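Acyl-CoA dehydrogenase (Geobacillus kaustophilus, PDB 2PG0) is probably an FAD-dependent acyl-CoA dehydrogenase that introduces a double bond at the alpha-beta position of thioester-bound acyl chains. Local coordinates at residues K207-H211 with R360-V364; K326-E331 with A366-N372. One frame throughout, in Å; residues are numbered along the deposited sequence.

Contact 1 of 2, residues K207-H211 with R360-V364; sequences KVGLH and RDIPV. With FAD (flavin-adenine dinucleotide), chain C.
Arg360 NH1 lies over one face of the His211 ring, 3.2 Å above its plane and displaced toward the rim; the ring and guanidinium planes are only 18° apart. Water 1 sits over the ring as well, while Lys207 O lies at the imidazole edge, in plane, and accepts from NE2, which helps fix the ring's rotation. The guanidinium in turn offers an edge to the loop: Arg360 NH1 donates to Val208 O at 3.0 Å, in the carbonyl plane and on a lone pair. A bend at chi3 (-70°) swings this end toward the histidine, and Glu351 pairs with NE on the same group. Next along the chain, Asp361 OD1 receives Leu210 N at 2.8 Å; the N-H points almost straight at it (171°) but arrives from above the carboxylate plane. Water 1 accepts from Arg360 NH1 and His211 N and lies within hydrogen-bonding distance of Asp361 OD1, to which it can donate. On the apolar side, Leu210 CD1 rests 3.8 Å from Asp361 CB and 4.1 Å from Val364 CG1, and Val364 CG2 faces the C8M methyl of FAD. A methionine in place of Arg360 would probably leave Val208 O without this donor and Glu351 without its charge mate. One loop carbonyl and one loop amide, Val208 O and Leu210 N, are thus met by charged side chains near the end of helix 354-361, joining middle and C-terminal domains beside the flavin.

Contact 2 of 2, residues K326-E331 with A366-N372; sequences KWWITE and AIYAGTN. With FAD (flavin-adenine dinucleotide), chain C.
The loop leading into helix 372-382 forms part of the FAD site of the C-terminal domain, and its inner side is held to helix 319-343 through the amide of Asn372. That side chain fits as a knob into a hole formed by Lys326, Trp327, Thr330 and Glu331. Asn372 OD1 takes a hydrogen bond from Lys326 NZ at 2.8 Å, the donor tilted 29° from the carbonyl plane, whereas Asn372 ND2 gives one to Thr330 OG1 at 2.9 Å, close to the amide plane of Asn372, and another to Glu331 OE2 at 2.9 Å. The carboxylate is met on its anti side and stands 75° to the amide. Donor and acceptor set the flip: the lysine can only donate and faces OD1, the carboxylate accepts and faces ND2. Trp327 CB packs on Asn372 CG at 3.5 Å. With CG anti to the backbone N (chi1 -162°) and a bend at chi2, Lys326 reaches into the curl of the loop, where four oxygens share the three protons of NZ: Asn372 OD1, Gly370 O, Ser365 O and, weakly, Tyr368 O. Thr371 OG1 donates to the ribose O2B of FAD at 2.9 Å and, from the N-cap position, also caps the backbone N of Met374. Helix 237-273 covers Thr330 and Ala369, Met375 of helix 372-382 packs on Lys326 and Trp327, and the indole NE1 bonds to Thr296 of the third subunit.

Both contacts are buried, and both meet FAD and the second subunit, but they join different elements. Contact 1 ties a loop between strands 199-201 and 216-220 to the end of helix 354-361, bridging two domains beside the flavin methyl groups; contact 2 stays within the C-terminal domain, setting helix 319-343 against the loop before helix 372-382. In contact 1, charged side chains and a water serve loop backbone atoms; in contact 2, one amide and one lysine collect most of the bonds, which run directly between protein atoms. The segments alternate along the chain, and Leu210 CD2 packs 4.1 Å from Tyr368 CE2, where the two contacts touch.

Contact 1 of 2, residues K207-H211 with R360-V364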
loop_
_atom_site.group_PDB
_atom_site.type_symbol
_atom_site.label_atom_id
_atom_site.label_comp_id
_atom_site.label_asym_id
_atom_site.label_seq_id
_atom_site.Cartn_x
_atom_site.Cartn_y
_atom_site.Cartn_z
ATOM N N LYS A 207 18.308 -22.084 7.249
ATOM C CA LYS A 207 17.206 -21.198 6.858
ATOM C C LYS A 207 17.456 -19.742 7.283
ATOM O O LYS A 207 18.333 -19.469 8.110
ATOM C CB LYS A 207 15.891 -21.700 7.464
ATOM C CG LYS A 207 15.702 -23.229 7.439
ATOM C CD LYS A 207 14.334 -23.646 7.998
ATOM C CE LYS A 207 14.155 -23.275 9.482
ATOM N NZ LYS A 207 15.135 -23.982 10.344
ATOM N N VAL A 208 16.680 -18.820 6.716
ATOM C CA VAL A 208 16.743 -17.393 7.082
ATOM C C VAL A 208 16.457 -17.194 8.574
ATOM O O VAL A 208 17.097 -16.377 9.227
ATOM C CB VAL A 208 15.753 -16.551 6.235
ATOM C CG1 VAL A 208 15.625 -15.124 6.776
ATOM C CG2 VAL A 208 16.201 -16.544 4.763
ATOM N N GLY A 209 15.504 -17.962 9.092
ATOM C CA GLY A 209 15.135 -17.921 10.509
ATOM C C GLY A 209 14.595 -19.257 10.983
ATOM O O GLY A 209 14.880 -20.292 10.377
ATOM N N LEU A 210 13.818 -19.227 12.072
ATOM C CA LEU A 210 13.388 -20.440 12.781
ATOM C C LEU A 210 14.611 -21.327 13.027
ATOM O O LEU A 210 14.572 -22.540 12.832
ATOM C CB LEU A 210 12.288 -21.185 11.994
ATOM C CG LEU A 210 10.813 -20.833 12.248
ATOM C CD1 LEU A 210 10.528 -19.364 11.986
ATOM C CD2 LEU A 210 9.870 -21.704 11.406
ATOM N N HIS A 211 15.694 -20.695 13.470
ATOM C CA HIS A 211 17.000 -21.345 13.563
ATOM C C HIS A 211 17.043 -22.543 14.521
ATOM O O HIS A 211 17.841 -23.461 14.326
ATOM C CB HIS A 211 18.092 -20.332 13.920
ATOM C CG HIS A 211 18.554 -19.499 12.762
ATOM N ND1 HIS A 211 19.361 -18.392 12.919
ATOM C CD2 HIS A 211 18.319 -19.607 11.431
ATOM C CE1 HIS A 211 19.606 -17.856 11.735
ATOM N NE2 HIS A 211 18.983 -18.573 10.815
ATOM N N ARG A 360 13.379 -11.943 11.056
ATOM C CA ARG A 360 13.802 -13.081 10.223
ATOM C C ARG A 360 12.822 -14.252 10.286
ATOM O O ARG A 360 12.702 -15.010 9.328
ATOM C CB ARG A 360 15.203 -13.564 10.620
ATOM C CG ARG A 360 16.346 -12.629 10.191
ATOM C CD ARG A 360 17.716 -13.251 10.431
ATOM N NE ARG A 360 18.021 -13.343 11.860
ATOM C CZ ARG A 360 17.832 -14.428 12.605
ATOM N NH1 ARG A 360 17.339 -15.538 12.064
ATOM N NH2 ARG A 360 18.136 -14.396 13.900
ATOM N N ASP A 361 12.125 -14.384 11.413
ATOM C CA ASP A 361 11.234 -15.526 11.658
ATOM C C ASP A 361 9.879 -15.405 10.950
ATOM O O ASP A 361 9.302 -16.402 10.511
ATOM C CB ASP A 361 11.021 -15.735 13.168
ATOM C CG ASP A 361 12.234 -16.375 13.859
ATOM O OD1 ASP A 361 13.227 -16.679 13.166
ATOM O OD2 ASP A 361 12.188 -16.582 15.104
ATOM N N ILE A 362 9.387 -14.179 10.821
ATOM C CA ILE A 362 8.010 -13.976 10.367
ATOM C C ILE A 362 7.673 -14.315 8.899
ATOM O O ILE A 362 6.591 -14.837 8.648
ATOM C CB ILE A 362 7.455 -12.565 10.766
ATOM C CG1 ILE A 362 5.919 -12.519 10.644
ATOM C CG2 ILE A 362 8.158 -11.431 9.994
ATOM C CD1 ILE A 362 5.206 -13.474 11.612
ATOM N N PRO A 363 8.575 -14.021 7.934
ATOM C CA PRO A 363 8.063 -14.023 6.550
ATOM C C PRO A 363 7.660 -15.395 6.005
ATOM O O PRO A 363 6.832 -15.483 5.076
ATOM C CB PRO A 363 9.206 -13.399 5.744
ATOM C CG PRO A 363 10.424 -13.638 6.539
ATOM C CD PRO A 363 10.012 -13.684 7.988
ATOM N N VAL A 364 8.187 -16.452 6.618
ATOM C CA VAL A 364 7.862 -17.817 6.208
ATOM C C VAL A 364 6.407 -18.192 6.532
ATOM O O VAL A 364 5.846 -19.108 5.919
ATOM C CB VAL A 364 8.886 -18.849 6.773
ATOM C CG1 VAL A 364 8.788 -18.967 8.293
ATOM C CG2 VAL A 364 8.686 -20.207 6.116
HETATM P PA FAD C . 5.617 -23.612 -4.870
HETATM O O1A FAD C . 6.607 -24.115 -5.877
HETATM O O2A FAD C . 4.387 -24.476 -4.749
HETATM O O5B FAD C . 5.203 -22.093 -5.241
HETATM C C5B FAD C . 6.202 -21.106 -5.446
HETATM C C4B FAD C . 5.509 -19.750 -5.586
HETATM O O4B FAD C . 4.611 -19.807 -6.684
HETATM C C3B FAD C . 4.676 -19.429 -4.346
HETATM O O3B FAD C . 4.722 -18.048 -4.058
HETATM C C2B FAD C . 3.269 -19.779 -4.766
HETATM O O2B FAD C . 2.276 -19.085 -4.033
HETATM C C1B FAD C . 3.315 -19.419 -6.251
HETATM N N9A FAD C . 2.232 -20.105 -6.978
HETATM C C8A FAD C . 2.105 -21.453 -7.215
HETATM N N7A FAD C . 0.956 -21.658 -7.895
HETATM C C5A FAD C . 0.351 -20.465 -8.092
HETATM C C6A FAD C . -0.834 -20.107 -8.724
HETATM N N6A FAD C . -1.667 -21.053 -9.169
HETATM N N1A FAD C . -1.204 -18.777 -8.762
HETATM C C2A FAD C . -0.408 -17.802 -8.189
HETATM N N3A FAD C . 0.779 -18.160 -7.572
HETATM C C4A FAD C . 1.145 -19.475 -7.520
HETATM N N1 FAD C . 5.645 -29.073 4.248
HETATM C C2 FAD C . 5.149 -30.220 4.843
HETATM O O2 FAD C . 4.510 -31.030 4.166
HETATM N N3 FAD C . 5.382 -30.462 6.190
HETATM C C4 FAD C . 6.111 -29.561 6.939
HETATM O O4 FAD C . 6.325 -29.792 8.132
HETATM C C4X FAD C . 6.601 -28.395 6.341
HETATM N N5 FAD C . 7.331 -27.480 7.083
HETATM C C5X FAD C . 7.845 -26.340 6.492
HETATM C C6 FAD C . 8.594 -25.457 7.260
HETATM C C7 FAD C . 9.111 -24.302 6.678
HETATM C C7M FAD C . 9.902 -23.372 7.554
HETATM C C8 FAD C . 8.876 -24.039 5.315
HETATM C C8M FAD C . 9.403 -22.815 4.619
HETATM C C9 FAD C . 8.135 -24.931 4.550
HETATM C C9A FAD C . 7.607 -26.088 5.133
HETATM N N10 FAD C . 6.849 -26.991 4.384
HETATM C C10 FAD C . 6.367 -28.152 4.983
HETATM C "C1'" FAD C . 6.495 -26.723 2.937
HETATM C "C2'" FAD C . 5.535 -25.551 2.668
HETATM O "O2'" FAD C . 4.187 -25.847 2.972
HETATM C "C3'" FAD C . 5.665 -25.202 1.189
HETATM O "O3'" FAD C . 6.877 -24.491 1.049
HETATM C "C4'" FAD C . 4.500 -24.379 0.618
HETATM O "O4'" FAD C . 3.299 -25.128 0.562
HETATM C "C5'" FAD C . 4.808 -23.844 -0.781
HETATM O "O5'" FAD C . 5.252 -24.882 -1.636
HETATM P P FAD C . 6.620 -24.684 -2.453
HETATM O O1P FAD C . 7.734 -24.283 -1.521
HETATM O O2P FAD C . 6.944 -25.941 -3.212
HETATM O O3P FAD C . 6.350 -23.436 -3.445
HETATM O O HOH W 1 15.936 -17.515 13.849
#

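Contact 2 of 2, residues K326-E331 with A366-N372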
loop_
_atom_site.group_PDB
_atom_site.type_symbol
_atom_site.label_atom_id
_atom_site.label_comp_id
_atom_site.label_asym_id
_atom_site.label_seq_id
_atom_site.Cartn_x
_atom_site.Cartn_y
_atom_site.Cartn_z
ATOM N N LYS A 326 -5.508 -16.655 7.872
ATOM C CA LYS A 326 -4.134 -17.070 7.584
ATOM C C LYS A 326 -3.373 -16.071 6.704
ATOM O O LYS A 326 -2.289 -15.639 7.073
ATOM C CB LYS A 326 -4.113 -18.471 6.968
ATOM C CG LYS A 326 -2.749 -19.171 7.015
ATOM C CD LYS A 326 -1.866 -18.712 5.851
ATOM C CE LYS A 326 -0.568 -19.473 5.798
ATOM N NZ LYS A 326 0.347 -18.958 4.759
ATOM N N TRP A 327 -3.919 -15.712 5.543
ATOM C CA TRP A 327 -3.170 -14.834 4.651
ATOM C C TRP A 327 -3.079 -13.409 5.187
ATOM O O TRP A 327 -2.004 -12.811 5.176
ATOM C CB TRP A 327 -3.670 -14.896 3.187
ATOM C CG TRP A 327 -4.777 -13.939 2.816
ATOM C CD1 TRP A 327 -6.105 -14.228 2.707
ATOM C CD2 TRP A 327 -4.640 -12.547 2.483
ATOM N NE1 TRP A 327 -6.810 -13.103 2.342
ATOM C CE2 TRP A 327 -5.935 -12.056 2.200
ATOM C CE3 TRP A 327 -3.553 -11.668 2.412
ATOM C CZ2 TRP A 327 -6.171 -10.724 1.846
ATOM C CZ3 TRP A 327 -3.784 -10.337 2.056
ATOM C CH2 TRP A 327 -5.088 -9.880 1.782
ATOM N N TRP A 328 -4.193 -12.872 5.672
ATOM C CA TRP A 328 -4.213 -11.469 6.073
ATOM C C TRP A 328 -3.359 -11.204 7.313
ATOM O O TRP A 328 -2.621 -10.226 7.349
ATOM C CB TRP A 328 -5.640 -10.957 6.273
ATOM C CG TRP A 328 -5.671 -9.467 6.390
ATOM C CD1 TRP A 328 -5.807 -8.561 5.367
ATOM C CD2 TRP A 328 -5.537 -8.699 7.593
ATOM N NE1 TRP A 328 -5.780 -7.281 5.866
ATOM C CE2 TRP A 328 -5.616 -7.334 7.228
ATOM C CE3 TRP A 328 -5.382 -9.032 8.948
ATOM C CZ2 TRP A 328 -5.536 -6.302 8.168
ATOM C CZ3 TRP A 328 -5.303 -8.007 9.884
ATOM C CH2 TRP A 328 -5.381 -6.657 9.488
ATOM N N ILE A 329 -3.452 -12.088 8.305
ATOM C CA ILE A 329 -2.683 -11.926 9.546
ATOM C C ILE A 329 -1.178 -12.119 9.306
ATOM O O ILE A 329 -0.358 -11.386 9.864
ATOM C CB ILE A 329 -3.213 -12.810 10.707
ATOM C CG1 ILE A 329 -4.618 -12.350 11.118
ATOM C CG2 ILE A 329 -2.294 -12.707 11.929
ATOM C CD1 ILE A 329 -5.355 -13.308 12.077
ATOM N N THR A 330 -0.813 -13.093 8.478
ATOM C CA THR A 330 0.608 -13.284 8.166
ATOM C C THR A 330 1.194 -12.073 7.425
ATOM O O THR A 330 2.284 -11.611 7.767
ATOM C CB THR A 330 0.915 -14.623 7.449
ATOM O OG1 THR A 330 0.188 -14.712 6.210
ATOM C CG2 THR A 330 0.591 -15.818 8.358
ATOM N N GLU A 331 0.472 -11.544 6.431
ATOM C CA GLU A 331 0.922 -10.321 5.745
ATOM C C GLU A 331 0.999 -9.137 6.707
ATOM O O GLU A 331 1.942 -8.356 6.647
ATOM C CB GLU A 331 0.041 -9.965 4.543
ATOM C CG GLU A 331 0.132 -10.943 3.373
ATOM C CD GLU A 331 1.556 -11.154 2.822
ATOM O OE1 GLU A 331 2.426 -10.269 2.957
ATOM O OE2 GLU A 331 1.790 -12.224 2.224
ATOM N N ALA A 366 3.882 -16.715 5.642
ATOM C CA ALA A 366 3.118 -16.442 4.414
ATOM C C ALA A 366 3.259 -17.576 3.392
ATOM O O ALA A 366 2.557 -17.610 2.371
ATOM C CB ALA A 366 3.578 -15.114 3.810
ATOM N N ILE A 367 4.157 -18.509 3.684
ATOM C CA ILE A 367 4.509 -19.584 2.760
ATOM C C ILE A 367 3.974 -20.934 3.231
ATOM O O ILE A 367 3.299 -21.629 2.466
ATOM C CB ILE A 367 6.041 -19.628 2.509
ATOM C CG1 ILE A 367 6.491 -18.348 1.792
ATOM C CG2 ILE A 367 6.439 -20.853 1.670
ATOM C CD1 ILE A 367 8.005 -18.115 1.808
ATOM N N TYR A 368 4.253 -21.314 4.475
ATOM C CA TYR A 368 3.848 -22.656 4.917
ATOM C C TYR A 368 2.378 -22.732 5.349
ATOM O O TYR A 368 1.721 -21.698 5.500
ATOM C CB TYR A 368 4.824 -23.267 5.937
ATOM C CG TYR A 368 5.078 -22.500 7.225
ATOM C CD1 TYR A 368 4.031 -21.959 7.980
ATOM C CD2 TYR A 368 6.373 -22.384 7.726
ATOM C CE1 TYR A 368 4.277 -21.285 9.181
ATOM C CE2 TYR A 368 6.628 -21.715 8.921
ATOM C CZ TYR A 368 5.579 -21.170 9.641
ATOM O OH TYR A 368 5.847 -20.515 10.823
ATOM N N ALA A 369 1.887 -23.966 5.514
ATOM C CA ALA A 369 0.465 -24.285 5.702
ATOM C C ALA A 369 -0.382 -23.864 4.488
ATOM O O ALA A 369 -1.598 -23.716 4.586
ATOM C CB ALA A 369 -0.083 -23.684 7.007
ATOM N N GLY A 370 0.282 -23.707 3.345
ATOM C CA GLY A 370 -0.354 -23.210 2.126
ATOM C C GLY A 370 0.053 -21.766 1.937
ATOM O O GLY A 370 -0.112 -20.955 2.846
ATOM N N THR A 371 0.597 -21.435 0.766
ATOM C CA THR A 371 1.004 -20.057 0.500
ATOM C C THR A 371 -0.203 -19.125 0.537
ATOM O O THR A 371 -1.347 -19.560 0.378
ATOM C CB THR A 371 1.655 -19.886 -0.884
ATOM O OG1 THR A 371 0.682 -20.180 -1.897
ATOM C CG2 THR A 371 2.864 -20.789 -1.039
ATOM N N ASN A 372 0.058 -17.839 0.734
ATOM C CA ASN A 372 -1.023 -16.854 0.775
ATOM C C ASN A 372 -1.737 -16.749 -0.580
ATOM O O ASN A 372 -2.930 -16.423 -0.641
ATOM C CB ASN A 372 -0.505 -15.509 1.310
ATOM C CG ASN A 372 -0.237 -15.550 2.811
ATOM O OD1 ASN A 372 -0.493 -16.567 3.471
ATOM N ND2 ASN A 372 0.244 -14.438 3.364
HETATM P PA FAD C . 5.617 -23.612 -4.870
HETATM O O1A FAD C . 6.607 -24.115 -5.877
HETATM O O2A FAD C . 4.387 -24.476 -4.749
HETATM O O5B FAD C . 5.203 -22.093 -5.241
HETATM C C5B FAD C . 6.202 -21.106 -5.446
HETATM C C4B FAD C . 5.509 -19.750 -5.586
HETATM O O4B FAD C . 4.611 -19.807 -6.684
HETATM C C3B FAD C . 4.676 -19.429 -4.346
HETATM O O3B FAD C . 4.722 -18.048 -4.058
HETATM C C2B FAD C . 3.269 -19.779 -4.766
HETATM O O2B FAD C . 2.276 -19.085 -4.033
HETATM C C1B FAD C . 3.315 -19.419 -6.251
HETATM N N9A FAD C . 2.232 -20.105 -6.978
HETATM C C8A FAD C . 2.105 -21.453 -7.215
HETATM N N7A FAD C . 0.956 -21.658 -7.895
HETATM C C5A FAD C . 0.351 -20.465 -8.092
HETATM C C6A FAD C . -0.834 -20.107 -8.724
HETATM N N6A FAD C . -1.667 -21.053 -9.169
HETATM N N1A FAD C . -1.204 -18.777 -8.762
HETATM C C2A FAD C . -0.408 -17.802 -8.189
HETATM N N3A FAD C . 0.779 -18.160 -7.572
HETATM C C4A FAD C . 1.145 -19.475 -7.520
HETATM N N1 FAD C . 5.645 -29.073 4.248
HETATM C C2 FAD C . 5.149 -30.220 4.843
HETATM O O2 FAD C . 4.510 -31.030 4.166
HETATM N N3 FAD C . 5.382 -30.462 6.190
HETATM C C4 FAD C . 6.111 -29.561 6.939
HETATM O O4 FAD C . 6.325 -29.792 8.132
HETATM C C4X FAD C . 6.601 -28.395 6.341
HETATM N N5 FAD C . 7.331 -27.480 7.083
HETATM C C5X FAD C . 7.845 -26.340 6.492
HETATM C C6 FAD C . 8.594 -25.457 7.260
HETATM C C7 FAD C . 9.111 -24.302 6.678
HETATM C C7M FAD C . 9.902 -23.372 7.554
HETATM C C8 FAD C . 8.876 -24.039 5.315
HETATM C C8M FAD C . 9.403 -22.815 4.619
HETATM C C9 FAD C . 8.135 -24.931 4.550
HETATM C C9A FAD C . 7.607 -26.088 5.133
HETATM N N10 FAD C . 6.849 -26.991 4.384
HETATM C C10 FAD C . 6.367 -28.152 4.983
HETATM C "C1'" FAD C . 6.495 -26.723 2.937
HETATM C "C2'" FAD C . 5.535 -25.551 2.668
HETATM O "O2'" FAD C . 4.187 -25.847 2.972
HETATM C "C3'" FAD C . 5.665 -25.202 1.189
HETATM O "O3'" FAD C . 6.877 -24.491 1.049
HETATM C "C4'" FAD C . 4.500 -24.379 0.618
HETATM O "O4'" FAD C . 3.299 -25.128 0.562
HETATM C "C5'" FAD C . 4.808 -23.844 -0.781
HETATM O "O5'" FAD C . 5.252 -24.882 -1.636
HETATM P P FAD C . 6.620 -24.684 -2.453
HETATM O O1P FAD C . 7.734 -24.283 -1.521
HETATM O O2P FAD C . 6.944 -25.941 -3.212
HETATM O O3P FAD C . 6.350 -23.436 -3.445
#